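Local coordinates for protein glucosamine-6-phosphate deaminase (Thermotoga maritima, PDB 1J5X) that belongs to the SIS-domain family and folds as two joined alpha/beta units, each built on a parallel beta sheet with flanking helices, at residues 54-59 / 121-126; 83-88 / 93-98; 194-199 / 311-316; 205-210 / 263-268. One frame throughout, in Å; residues are numbered along the deposited sequence.

Contact 1 of 4, residues 54-59 / 121-126; sequences EVLFVG and DVLKKR
The contact is apolar and rests on L123, whose two methyls divide between two residues of the strand. CD2 of L123 lies 3.8 Å from CD1 of L56, the two leucines crossing obliquely, while CD1 of L123 stays at 4.3 Å from CG2 of V58. In L123 chi1 is -71°, which sets CG beside the backbone N and sends the fork toward the strand, one prong for each partner. L56 and V58 are two positions apart and point the same way, so they offer one apolar surface. With 10.0 Å between the CA atoms of L56 and L123, the gap is spanned by side chains alone, and all three residues are buried.

Polar bonds occur within 121-126: K125 NZ forms a salt bridge of 2.9 Å with D121 OD2, and at the helix end R126 N bonds to L123 O at 3.0 Å.

The setting is the layered alpha/beta architecture of the SIS domain. Strand 54-59 is hydrogen-bonded between strands 81-86 and 102-107. L123, on helix 114-125, also meets A104 and L106 of the latter strand, and V90 of helix 87-91 touches both L123 and V58.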
loop_
_atom_site.group_PDB
_atom_site.type_symbol
_atom_site.label_atom_id
_atom_site.label_comp_id
_atom_site.label_asym_id
_atom_site.label_seq_id
_atom_site.Cartn_x
_atom_site.Cartn_y
_atom_site.Cartn_z
ATOM N N GLU A 54 8.955 -15.056 -14.871
ATOM C CA GLU A 54 7.904 -14.059 -14.682
ATOM C C GLU A 54 7.254 -14.301 -13.320
ATOM O O GLU A 54 7.017 -15.462 -12.937
ATOM C CB GLU A 54 6.875 -14.206 -15.818
ATOM C CG GLU A 54 5.465 -13.714 -15.536
ATOM C CD GLU A 54 4.349 -14.443 -16.367
ATOM O OE1 GLU A 54 3.985 -15.646 -16.115
ATOM O OE2 GLU A 54 3.814 -13.784 -17.280
ATOM N N VAL A 55 7.023 -13.235 -12.567
ATOM C CA VAL A 55 6.403 -13.424 -11.261
ATOM C C VAL A 55 5.162 -12.567 -11.201
ATOM O O VAL A 55 5.179 -11.389 -11.570
ATOM C CB VAL A 55 7.345 -13.106 -10.125
ATOM C CG1 VAL A 55 6.617 -13.307 -8.744
ATOM C CG2 VAL A 55 8.606 -14.033 -10.244
ATOM N N LEU A 56 4.046 -13.206 -10.833
ATOM C CA LEU A 56 2.776 -12.510 -10.711
ATOM C C LEU A 56 2.469 -12.159 -9.233
ATOM O O LEU A 56 2.913 -12.856 -8.319
ATOM C CB LEU A 56 1.637 -13.410 -11.193
ATOM C CG LEU A 56 1.801 -14.110 -12.552
ATOM C CD1 LEU A 56 0.453 -14.796 -12.901
ATOM C CD2 LEU A 56 2.158 -13.108 -13.590
ATOM N N PHE A 57 1.719 -11.063 -9.041
ATOM C CA PHE A 57 1.308 -10.594 -7.714
ATOM C C PHE A 57 -0.191 -10.415 -7.902
ATOM O O PHE A 57 -0.618 -9.603 -8.698
ATOM C CB PHE A 57 2.031 -9.308 -7.398
ATOM C CG PHE A 57 3.520 -9.520 -7.252
ATOM C CD1 PHE A 57 4.366 -9.488 -8.388
ATOM C CD2 PHE A 57 4.055 -9.808 -6.014
ATOM C CE1 PHE A 57 5.751 -9.749 -8.245
ATOM C CE2 PHE A 57 5.431 -10.070 -5.851
ATOM C CZ PHE A 57 6.272 -10.037 -6.977
ATOM N N VAL A 58 -0.996 -11.175 -7.137
ATOM C CA VAL A 58 -2.450 -11.186 -7.432
ATOM C C VAL A 58 -3.248 -10.922 -6.156
ATOM O O VAL A 58 -2.985 -11.578 -5.152
ATOM C CB VAL A 58 -2.805 -12.631 -7.954
ATOM C CG1 VAL A 58 -4.299 -12.776 -8.229
ATOM C CG2 VAL A 58 -1.964 -12.930 -9.270
ATOM N N GLY A 59 -4.207 -10.009 -6.197
ATOM C CA GLY A 59 -4.958 -9.747 -4.964
ATOM C C GLY A 59 -6.125 -8.828 -5.225
ATOM O O GLY A 59 -6.300 -8.432 -6.368
ATOM N N ASP A 121 -6.628 -21.553 -7.702
ATOM C CA ASP A 121 -6.929 -22.778 -8.424
ATOM C C ASP A 121 -6.587 -22.696 -9.943
ATOM O O ASP A 121 -5.961 -23.575 -10.530
ATOM C CB ASP A 121 -8.393 -23.111 -8.220
ATOM C CG ASP A 121 -8.656 -24.583 -8.399
ATOM O OD1 ASP A 121 -8.073 -25.394 -7.608
ATOM O OD2 ASP A 121 -9.409 -24.919 -9.343
ATOM N N VAL A 122 -6.999 -21.615 -10.564
ATOM C CA VAL A 122 -6.702 -21.388 -11.972
ATOM C C VAL A 122 -5.166 -21.391 -12.185
ATOM O O VAL A 122 -4.651 -22.020 -13.122
ATOM C CB VAL A 122 -7.273 -19.983 -12.404
ATOM C CG1 VAL A 122 -6.579 -19.492 -13.703
ATOM C CG2 VAL A 122 -8.781 -20.070 -12.628
ATOM N N LEU A 123 -4.423 -20.697 -11.328
ATOM C CA LEU A 123 -2.969 -20.607 -11.550
ATOM C C LEU A 123 -2.307 -21.952 -11.356
ATOM O O LEU A 123 -1.391 -22.319 -12.112
ATOM C CB LEU A 123 -2.319 -19.570 -10.618
ATOM C CG LEU A 123 -2.717 -18.160 -11.048
ATOM C CD1 LEU A 123 -2.532 -17.143 -9.893
ATOM C CD2 LEU A 123 -1.827 -17.765 -12.271
ATOM N N LYS A 124 -2.785 -22.696 -10.369
ATOM C CA LYS A 124 -2.192 -24.006 -10.107
ATOM C C LYS A 124 -2.458 -24.944 -11.265
ATOM O O LYS A 124 -1.607 -25.737 -11.621
ATOM C CB LYS A 124 -2.743 -24.601 -8.799
ATOM C CG LYS A 124 -2.046 -24.054 -7.526
ATOM C CD LYS A 124 -2.798 -24.398 -6.234
ATOM C CE LYS A 124 -2.581 -25.821 -5.796
ATOM N NZ LYS A 124 -3.520 -26.176 -4.647
ATOM N N LYS A 125 -3.639 -24.849 -11.856
ATOM C CA LYS A 125 -3.975 -25.685 -12.993
ATOM C C LYS A 125 -3.235 -25.249 -14.247
ATOM O O LYS A 125 -3.192 -26.002 -15.220
ATOM C CB LYS A 125 -5.475 -25.684 -13.248
ATOM C CG LYS A 125 -6.269 -26.401 -12.162
ATOM C CD LYS A 125 -7.753 -26.246 -12.401
ATOM C CE LYS A 125 -8.622 -26.921 -11.316
ATOM N NZ LYS A 125 -10.062 -26.632 -11.651
ATOM N N ARG A 126 -2.647 -24.057 -14.227
ATOM C CA ARG A 126 -1.855 -23.555 -15.349
ATOM C C ARG A 126 -0.343 -23.646 -15.084
ATOM O O ARG A 126 0.429 -22.863 -15.600
ATOM C CB ARG A 126 -2.203 -22.094 -15.675
ATOM C CG ARG A 126 -3.576 -21.896 -16.298
ATOM C CD ARG A 126 -3.614 -20.531 -17.004
ATOM N NE ARG A 126 -4.973 -20.064 -17.303
ATOM C CZ ARG A 126 -5.270 -18.970 -18.018
ATOM N NH1 ARG A 126 -4.307 -18.205 -18.531
ATOM N NH2 ARG A 126 -6.538 -18.639 -18.227
#

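Contact 2 of 4, residues 83-88 / 93-98; sequences KAIPAG and QKIPDL
I85 and I95 meet methyl to methyl inside a beta-alpha-beta crossover: strand 81-86 runs into the short helix 87-91, and the chain then returns through the loop 93-98 to the parallel strand 102-107, on the far side of strand 54-59. The first shell is a single close pair, CG2 of I85 and CG2 of I95 at 3.6 Å, with the two side chains crossing at about a right angle. The torsions bring these branches together. I95 has chi1 of 59°, putting CG1 between the backbone N and the carbonyl carbon and leaving CG2 beside N as the leading branch; in I85, CG2 lies anti to N. The CA atoms of the two residues are 8.2 Å apart. Toward the partly exposed margin, K83 NZ comes to 4.4 Å from P96 O, a proximity too long to count as a bond.

In the next shell V90 touches both isoleucines and E89 adds a contact to I95, so the connecting helix fills in beside the pair. I85 is itself fixed in the sheet by backbone bonds to F57 and G59. What turns the chain back is a Schellman motif closing the helix: Q93, with positive phi (52°), is its C-prime residue, K94 N reaching E89 O and Q93 N reaching V90 O. At the end of the same residue, Q93 OE1 accepts a hydrogen bond from R126 NH2.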
loop_
_atom_site.group_PDB
_atom_site.type_symbol
_atom_site.label_atom_id
_atom_site.label_comp_id
_atom_site.label_asym_id
_atom_site.label_seq_id
_atom_site.Cartn_x
_atom_site.Cartn_y
_atom_site.Cartn_z
ATOM N N LYS A 83 3.944 -8.880 -12.987
ATOM C CA LYS A 83 2.637 -8.383 -13.385
ATOM C C LYS A 83 1.828 -8.378 -12.068
ATOM O O LYS A 83 1.998 -9.258 -11.241
ATOM C CB LYS A 83 1.873 -9.301 -14.382
ATOM C CG LYS A 83 2.452 -9.460 -15.755
ATOM C CD LYS A 83 1.450 -10.219 -16.658
ATOM C CE LYS A 83 0.093 -9.490 -16.763
ATOM N NZ LYS A 83 -0.958 -10.248 -17.629
ATOM N N ALA A 84 1.056 -7.326 -11.862
ATOM C CA ALA A 84 0.149 -7.246 -10.677
ATOM C C ALA A 84 -1.228 -7.364 -11.371
ATOM O O ALA A 84 -1.501 -6.663 -12.395
ATOM C CB ALA A 84 0.284 -5.894 -10.006
ATOM N N ILE A 85 -2.097 -8.241 -10.841
ATOM C CA ILE A 85 -3.406 -8.468 -11.476
ATOM C C ILE A 85 -4.501 -8.560 -10.414
ATOM O O ILE A 85 -4.314 -9.254 -9.392
ATOM C CB ILE A 85 -3.429 -9.858 -12.216
ATOM C CG1 ILE A 85 -2.160 -9.989 -13.109
ATOM C CG2 ILE A 85 -4.755 -10.036 -13.049
ATOM C CD1 ILE A 85 -1.853 -11.412 -13.644
ATOM N N PRO A 86 -5.626 -7.868 -10.650
ATOM C CA PRO A 86 -6.723 -7.967 -9.663
ATOM C C PRO A 86 -7.140 -9.444 -9.694
ATOM O O PRO A 86 -7.254 -10.013 -10.776
ATOM C CB PRO A 86 -7.822 -7.064 -10.240
ATOM C CG PRO A 86 -7.026 -6.005 -11.020
ATOM C CD PRO A 86 -5.914 -6.829 -11.675
ATOM N N ALA A 87 -7.409 -10.066 -8.537
ATOM C CA ALA A 87 -7.681 -11.495 -8.577
ATOM C C ALA A 87 -8.876 -11.929 -9.389
ATOM O O ALA A 87 -8.851 -13.056 -9.892
ATOM C CB ALA A 87 -7.776 -12.131 -7.160
ATOM N N GLY A 88 -9.899 -11.086 -9.469
ATOM C CA GLY A 88 -11.073 -11.428 -10.262
ATOM C C GLY A 88 -10.730 -11.690 -11.731
ATOM O O GLY A 88 -11.321 -12.546 -12.370
ATOM N N GLN A 93 -10.453 -15.932 -15.699
ATOM C CA GLN A 93 -9.575 -16.146 -16.845
ATOM C C GLN A 93 -9.817 -15.110 -17.948
ATOM O O GLN A 93 -9.991 -15.455 -19.164
ATOM C CB GLN A 93 -9.758 -17.599 -17.376
ATOM C CG GLN A 93 -9.293 -18.613 -16.307
ATOM C CD GLN A 93 -9.303 -20.053 -16.820
ATOM O OE1 GLN A 93 -8.390 -20.477 -17.541
ATOM N NE2 GLN A 93 -10.333 -20.799 -16.449
ATOM N N LYS A 94 -9.833 -13.856 -17.510
ATOM C CA LYS A 94 -10.008 -12.758 -18.441
ATOM C C LYS A 94 -8.692 -12.062 -18.760
ATOM O O LYS A 94 -8.657 -11.110 -19.572
ATOM C CB LYS A 94 -11.035 -11.759 -17.898
ATOM C CG LYS A 94 -12.434 -12.415 -17.756
ATOM C CD LYS A 94 -12.777 -13.186 -19.039
ATOM C CE LYS A 94 -14.148 -13.787 -18.955
ATOM N NZ LYS A 94 -14.438 -14.442 -20.280
ATOM N N ILE A 95 -7.632 -12.515 -18.117
ATOM C CA ILE A 95 -6.300 -11.962 -18.352
ATOM C C ILE A 95 -5.698 -12.458 -19.680
ATOM O O ILE A 95 -6.040 -13.509 -20.184
ATOM C CB ILE A 95 -5.284 -12.402 -17.258
ATOM C CG1 ILE A 95 -5.167 -13.922 -17.204
ATOM C CG2 ILE A 95 -5.715 -11.922 -15.904
ATOM C CD1 ILE A 95 -4.030 -14.356 -16.336
ATOM N N PRO A 96 -4.840 -11.638 -20.294
ATOM C CA PRO A 96 -4.214 -12.087 -21.540
ATOM C C PRO A 96 -3.417 -13.356 -21.078
ATOM O O PRO A 96 -2.904 -13.377 -19.952
ATOM C CB PRO A 96 -3.316 -10.909 -21.887
ATOM C CG PRO A 96 -4.193 -9.694 -21.507
ATOM C CD PRO A 96 -4.730 -10.173 -20.097
ATOM N N ASP A 97 -3.347 -14.412 -21.894
ATOM C CA ASP A 97 -2.651 -15.654 -21.478
ATOM C C ASP A 97 -1.330 -15.499 -20.707
ATOM O O ASP A 97 -0.584 -14.569 -20.947
ATOM C CB ASP A 97 -2.384 -16.571 -22.698
ATOM C CG ASP A 97 -3.679 -17.175 -23.294
ATOM O OD1 ASP A 97 -4.679 -17.377 -22.545
ATOM O OD2 ASP A 97 -3.688 -17.476 -24.516
ATOM N N LEU A 98 -1.035 -16.433 -19.805
ATOM C CA LEU A 98 0.222 -16.377 -19.051
ATOM C C LEU A 98 1.361 -17.099 -19.752
ATOM O O LEU A 98 1.161 -17.804 -20.750
ATOM C CB LEU A 98 0.108 -17.047 -17.685
ATOM C CG LEU A 98 -0.904 -16.588 -16.642
ATOM C CD1 LEU A 98 -0.769 -15.090 -16.402
ATOM C CD2 LEU A 98 -2.283 -16.976 -17.148
#

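Contact 3 of 4, residues 194-199 / 311-316; sequences PEFFDI and RTVPAQ
F196 and F197, consecutive residues of helix 184-205, take hold of V313 and P314 near the start of helix 313-326, a helix-against-helix packing in the C-terminal half of the chain. Both phenylalanines have CG anti to the backbone N (chi1 179° and 176°), yet they approach differently. F196 runs past V313 in the opposite direction, its CE2 lying 4.0 Å from V313 CB, and crosses P314 at about a right angle. Its far end meets the proline ring: CZ is 3.7 Å from P314 CG, and CE2 is 3.8 Å from P314 CD. The F197 side chain crosses V313 at about a right angle, with CD2 at 4.0 Å from V313 CG1. V313 thus serves both rings, CB for one and CG1 for the other, and the CA atoms of F197 and V313 are only 7.1 Å apart.

All four residues are buried. Beyond them, I299 and V301 touch F196, while T21 and K24 of helix 15-25 touch F197. K24 also forms a salt bridge through its NZ with D198 OD1; this carboxylate oxygen lies in the plane of the F197 ring at its edge, 3.4 Å from F197 CD1.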
loop_
_atom_site.group_PDB
_atom_site.type_symbol
_atom_site.label_atom_id
_atom_site.label_comp_id
_atom_site.label_asym_id
_atom_site.label_seq_id
_atom_site.Cartn_x
_atom_site.Cartn_y
_atom_site.Cartn_z
ATOM N N PRO A 194 8.463 5.744 14.504
ATOM C CA PRO A 194 7.727 6.492 15.542
ATOM C C PRO A 194 7.736 7.997 15.298
ATOM O O PRO A 194 6.702 8.681 15.343
ATOM C CB PRO A 194 8.459 6.098 16.842
ATOM C CG PRO A 194 8.969 4.655 16.543
ATOM C CD PRO A 194 9.368 4.700 15.076
ATOM N N GLU A 195 8.927 8.550 15.026
ATOM C CA GLU A 195 9.017 9.978 14.765
ATOM C C GLU A 195 8.223 10.320 13.491
ATOM O O GLU A 195 7.531 11.335 13.416
ATOM C CB GLU A 195 10.497 10.395 14.595
ATOM C CG GLU A 195 10.705 11.832 14.091
ATOM C CD GLU A 195 12.173 12.295 14.152
ATOM O OE1 GLU A 195 13.080 11.445 14.319
ATOM O OE2 GLU A 195 12.406 13.509 14.007
ATOM N N PHE A 196 8.324 9.456 12.486
ATOM C CA PHE A 196 7.606 9.703 11.218
ATOM C C PHE A 196 6.111 9.824 11.494
ATOM O O PHE A 196 5.425 10.727 10.981
ATOM C CB PHE A 196 7.829 8.523 10.231
ATOM C CG PHE A 196 7.112 8.690 8.911
ATOM C CD1 PHE A 196 7.389 9.781 8.075
ATOM C CD2 PHE A 196 6.175 7.724 8.459
ATOM C CE1 PHE A 196 6.762 9.896 6.837
ATOM C CE2 PHE A 196 5.554 7.867 7.211
ATOM C CZ PHE A 196 5.843 8.921 6.425
ATOM N N PHE A 197 5.631 8.909 12.317
ATOM C CA PHE A 197 4.221 8.855 12.692
ATOM C C PHE A 197 3.808 10.125 13.442
ATOM O O PHE A 197 2.826 10.797 13.086
ATOM C CB PHE A 197 3.974 7.612 13.538
ATOM C CG PHE A 197 2.548 7.512 14.066
ATOM C CD1 PHE A 197 2.160 8.205 15.224
ATOM C CD2 PHE A 197 1.586 6.771 13.374
ATOM C CE1 PHE A 197 0.813 8.165 15.683
ATOM C CE2 PHE A 197 0.252 6.721 13.816
ATOM C CZ PHE A 197 -0.140 7.413 14.964
ATOM N N ASP A 198 4.596 10.502 14.457
ATOM C CA ASP A 198 4.273 11.685 15.240
ATOM C C ASP A 198 4.308 12.956 14.404
ATOM O O ASP A 198 3.463 13.814 14.574
ATOM C CB ASP A 198 5.209 11.799 16.486
ATOM C CG ASP A 198 5.075 10.605 17.446
ATOM O OD1 ASP A 198 4.026 9.910 17.460
ATOM O OD2 ASP A 198 6.024 10.347 18.222
ATOM N N ILE A 199 5.279 13.099 13.497
ATOM C CA ILE A 199 5.321 14.276 12.651
ATOM C C ILE A 199 4.059 14.272 11.763
ATOM O O ILE A 199 3.424 15.327 11.524
ATOM C CB ILE A 199 6.608 14.295 11.711
ATOM C CG1 ILE A 199 7.879 14.525 12.577
ATOM C CG2 ILE A 199 6.447 15.366 10.618
ATOM C CD1 ILE A 199 9.246 14.336 11.843
ATOM N N ARG A 311 5.052 4.809 3.617
ATOM C CA ARG A 311 4.368 5.945 3.031
ATOM C C ARG A 311 2.857 6.011 2.936
ATOM O O ARG A 311 2.341 7.016 2.448
ATOM C CB ARG A 311 4.995 6.335 1.681
ATOM C CG ARG A 311 6.413 7.064 1.862
ATOM C CD ARG A 311 7.152 7.078 0.521
ATOM N NE ARG A 311 8.367 7.931 0.529
ATOM C CZ ARG A 311 8.379 9.195 0.118
ATOM N NH1 ARG A 311 7.250 9.776 -0.332
ATOM N NH2 ARG A 311 9.551 9.889 0.129
ATOM N N THR A 312 2.178 4.954 3.336
ATOM C CA THR A 312 0.692 5.061 3.387
ATOM C C THR A 312 0.264 5.557 4.791
ATOM O O THR A 312 -0.893 5.890 5.020
ATOM C CB THR A 312 -0.064 3.733 3.065
ATOM O OG1 THR A 312 0.203 2.725 4.029
ATOM C CG2 THR A 312 0.341 3.233 1.661
ATOM N N VAL A 313 1.190 5.643 5.718
ATOM C CA VAL A 313 0.835 6.101 7.073
ATOM C C VAL A 313 0.188 7.504 7.070
ATOM O O VAL A 313 -0.846 7.722 7.719
ATOM C CB VAL A 313 2.087 6.078 7.988
ATOM C CG1 VAL A 313 1.798 6.776 9.334
ATOM C CG2 VAL A 313 2.489 4.658 8.258
ATOM N N PRO A 314 0.772 8.470 6.376
ATOM C CA PRO A 314 0.140 9.787 6.372
ATOM C C PRO A 314 -1.342 9.713 5.903
ATOM O O PRO A 314 -2.215 10.329 6.480
ATOM C CB PRO A 314 0.987 10.567 5.395
ATOM C CG PRO A 314 2.388 9.987 5.630
ATOM C CD PRO A 314 2.092 8.500 5.670
ATOM N N ALA A 315 -1.600 8.959 4.822
ATOM C CA ALA A 315 -2.987 8.860 4.331
ATOM C C ALA A 315 -3.906 8.095 5.292
ATOM O O ALA A 315 -5.093 8.425 5.387
ATOM C CB ALA A 315 -2.997 8.188 2.887
ATOM N N GLN A 316 -3.389 7.109 6.022
ATOM C CA GLN A 316 -4.221 6.395 7.016
ATOM C C GLN A 316 -4.606 7.399 8.130
ATOM O O GLN A 316 -5.692 7.346 8.657
ATOM C CB GLN A 316 -3.444 5.300 7.694
ATOM C CG GLN A 316 -3.025 4.120 6.809
ATOM C CD GLN A 316 -2.053 3.205 7.544
ATOM O OE1 GLN A 316 -2.197 2.989 8.710
ATOM N NE2 GLN A 316 -1.062 2.654 6.846
#

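Contact 4 of 4, residues 205-210 / 263-268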
loop_
_atom_site.group_PDB
_atom_site.type_symbol
_atom_site.label_atom_id
_atom_site.label_comp_id
_atom_site.label_asym_id
_atom_site.label_seq_id
_atom_site.Cartn_x
_atom_site.Cartn_y
_atom_site.Cartn_z
ATOM N N GLU A 205 -2.893 17.309 11.608
ATOM C CA GLU A 205 -3.813 17.969 12.537
ATOM C C GLU A 205 -4.012 19.472 12.185
ATOM O O GLU A 205 -5.034 20.058 12.521
ATOM C CB GLU A 205 -3.247 17.838 13.932
ATOM C CG GLU A 205 -4.267 17.690 14.995
ATOM C CD GLU A 205 -3.626 17.231 16.300
ATOM O OE1 GLU A 205 -4.309 16.480 17.030
ATOM O OE2 GLU A 205 -2.457 17.609 16.582
ATOM N N LYS A 206 -3.035 20.087 11.527
ATOM C CA LYS A 206 -3.084 21.507 11.162
ATOM C C LYS A 206 -3.892 21.807 9.923
ATOM O O LYS A 206 -4.142 22.955 9.604
ATOM C CB LYS A 206 -1.672 22.058 10.960
ATOM C CG LYS A 206 -0.797 22.109 12.230
ATOM C CD LYS A 206 0.582 22.667 11.917
ATOM C CE LYS A 206 1.472 22.791 13.184
ATOM N NZ LYS A 206 0.717 23.156 14.453
ATOM N N ILE A 207 -4.276 20.761 9.187
ATOM C CA ILE A 207 -5.075 20.966 7.989
ATOM C C ILE A 207 -6.523 21.210 8.407
ATOM O O ILE A 207 -7.041 20.545 9.296
ATOM C CB ILE A 207 -5.060 19.710 7.017
ATOM C CG1 ILE A 207 -3.614 19.360 6.653
ATOM C CG2 ILE A 207 -5.892 20.033 5.739
ATOM C CD1 ILE A 207 -3.422 18.002 5.948
ATOM N N ASP A 208 -7.148 22.191 7.765
ATOM C CA ASP A 208 -8.546 22.515 8.032
ATOM C C ASP A 208 -9.372 21.473 7.263
ATOM O O ASP A 208 -9.853 21.755 6.163
ATOM C CB ASP A 208 -8.872 23.908 7.498
ATOM C CG ASP A 208 -10.258 24.366 7.908
ATOM O OD1 ASP A 208 -10.960 23.564 8.583
ATOM O OD2 ASP A 208 -10.634 25.511 7.564
ATOM N N LEU A 209 -9.511 20.295 7.855
ATOM C CA LEU A 209 -10.200 19.177 7.235
ATOM C C LEU A 209 -11.625 19.396 6.770
ATOM O O LEU A 209 -11.990 18.972 5.670
ATOM C CB LEU A 209 -10.141 17.965 8.173
ATOM C CG LEU A 209 -8.692 17.439 8.319
ATOM C CD1 LEU A 209 -8.682 16.192 9.169
ATOM C CD2 LEU A 209 -8.099 17.098 6.928
ATOM N N LYS A 210 -12.433 20.044 7.614
ATOM C CA LYS A 210 -13.829 20.294 7.272
ATOM C C LYS A 210 -13.926 21.072 5.973
ATOM O O LYS A 210 -14.962 21.054 5.330
ATOM C CB LYS A 210 -14.526 21.071 8.411
ATOM C CG LYS A 210 -14.856 20.221 9.633
ATOM C CD LYS A 210 -13.614 20.039 10.525
ATOM C CE LYS A 210 -13.893 19.274 11.847
ATOM N NZ LYS A 210 -12.615 18.963 12.605
ATOM N N LEU A 263 -7.304 18.597 -1.615
ATOM C CA LEU A 263 -6.116 18.357 -0.781
ATOM C C LEU A 263 -5.243 17.342 -1.547
ATOM O O LEU A 263 -5.720 16.261 -1.874
ATOM C CB LEU A 263 -6.517 17.748 0.573
ATOM C CG LEU A 263 -5.402 17.308 1.560
ATOM C CD1 LEU A 263 -4.533 18.504 1.906
ATOM C CD2 LEU A 263 -5.978 16.707 2.810
ATOM N N VAL A 264 -3.974 17.698 -1.797
ATOM C CA VAL A 264 -3.073 16.812 -2.541
ATOM C C VAL A 264 -1.953 16.293 -1.632
ATOM O O VAL A 264 -1.332 17.087 -0.930
ATOM C CB VAL A 264 -2.429 17.586 -3.719
ATOM C CG1 VAL A 264 -1.493 16.635 -4.547
ATOM C CG2 VAL A 264 -3.510 18.203 -4.604
ATOM N N PHE A 265 -1.691 14.977 -1.620
ATOM C CA PHE A 265 -0.568 14.434 -0.849
ATOM C C PHE A 265 0.335 13.925 -1.948
ATOM O O PHE A 265 -0.051 13.050 -2.737
ATOM C CB PHE A 265 -0.959 13.264 0.014
ATOM C CG PHE A 265 -1.336 13.641 1.421
ATOM C CD1 PHE A 265 -1.990 14.852 1.682
ATOM C CD2 PHE A 265 -1.134 12.757 2.463
ATOM C CE1 PHE A 265 -2.434 15.157 3.013
ATOM C CE2 PHE A 265 -1.588 13.074 3.803
ATOM C CZ PHE A 265 -2.231 14.285 4.026
HETATM N N MSE A 266 1.514 14.514 -2.035
HETATM C CA MSE A 266 2.454 14.201 -3.065
HETATM C C MSE A 266 3.644 13.431 -2.476
HETATM O O MSE A 266 4.308 13.916 -1.537
HETATM C CB MSE A 266 2.936 15.513 -3.695
HETATM C CG MSE A 266 3.883 15.289 -4.874
HETATM SE SE MSE A 266 4.425 17.004 -5.698
HETATM C CE MSE A 266 2.902 18.065 -5.241
ATOM N N GLN A 267 3.916 12.247 -3.030
ATOM C CA GLN A 267 5.052 11.408 -2.561
ATOM C C GLN A 267 6.301 11.836 -3.314
ATOM O O GLN A 267 6.440 11.573 -4.524
ATOM C CB GLN A 267 4.804 9.962 -2.883
ATOM C CG GLN A 267 3.506 9.389 -2.257
ATOM C CD GLN A 267 3.521 9.281 -0.734
ATOM O OE1 GLN A 267 4.578 9.155 -0.106
ATOM N NE2 GLN A 267 2.319 9.287 -0.120
ATOM N N LYS A 268 7.217 12.530 -2.630
ATOM C CA LYS A 268 8.452 12.980 -3.321
ATOM C C LYS A 268 9.396 11.822 -3.684
ATOM O O LYS A 268 9.531 10.907 -2.921
ATOM C CB LYS A 268 9.235 13.927 -2.408
ATOM C CG LYS A 268 8.457 15.203 -2.012
ATOM C CD LYS A 268 9.370 16.235 -1.203
ATOM C CE LYS A 268 10.400 16.856 -2.152
ATOM N NZ LYS A 268 9.765 17.718 -3.208
#
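The loop that carries I207, between helix 184-205 and strand 214-218, folds over the four-stranded parallel sheet of the C-terminal half and meets L263 and F265 on its inner strand 262-267. The contact converges on one atom. CD1 of I207 is 4.2 Å from CD1 of L263 and equally 4.2 Å from CE1 of F265. It reaches the aromatic ring at the edge, near the ring plane, so this is a methyl against a ring rim and no CH-pi contact. In I207, CD1 lies anti to CA (chi2 168°), so the branch runs straight out to the strand. F265 has chi1 at -93°, well away from a staggered value; its CB does not point straight at the loop, but the ring end comes nearer.

L263 and F265, two residues apart, present their side chains on the loop side, whereas V264 and M266, a selenomethionine, touch helix 273-285. Immediately after I207 the chain bends at D208, the centre of an inverse gamma turn, where L209 N makes a weak bond of 2.9 Å to I207 O. L209 and L263 both touch L318 of helix 313-326, and I207 also rests on L291 of strand 289-293, so the apolar cluster extends beyond the pair of segments.

The chemistry is purely dispersive: methyl and aromatic C-H groups, with none of the directional demands of a polar bond. The methyl of I207 covers the buried L263 and F265 and joins the loop 205-210 to strand 262-267, and the contact itself probably sets little constraint on orientation.

In the fold
From the N terminus, contact 1 opens on strand 54-59 and closes on helix 114-125. Contact 2 opens and closes within that span, a short loop that takes in helix 87-91, and touches contact 1 directly, through the neighbouring strands 54-59 and 81-86 and through R126 and Q93; all four segments lie within the SIS domain. Contact 3 comes next in series, opening on helix 184-205 and closing a long loop at helix 313-326. Contact 4 is contained in that loop, joining 205-210 to the four-stranded sheet, and R311 NH1 to Q267 OE1 (2.8 Å) links the two. The pairs sit on opposite sides of the chain's centre, contacts 1 and 3 having centres about 33 Å apart.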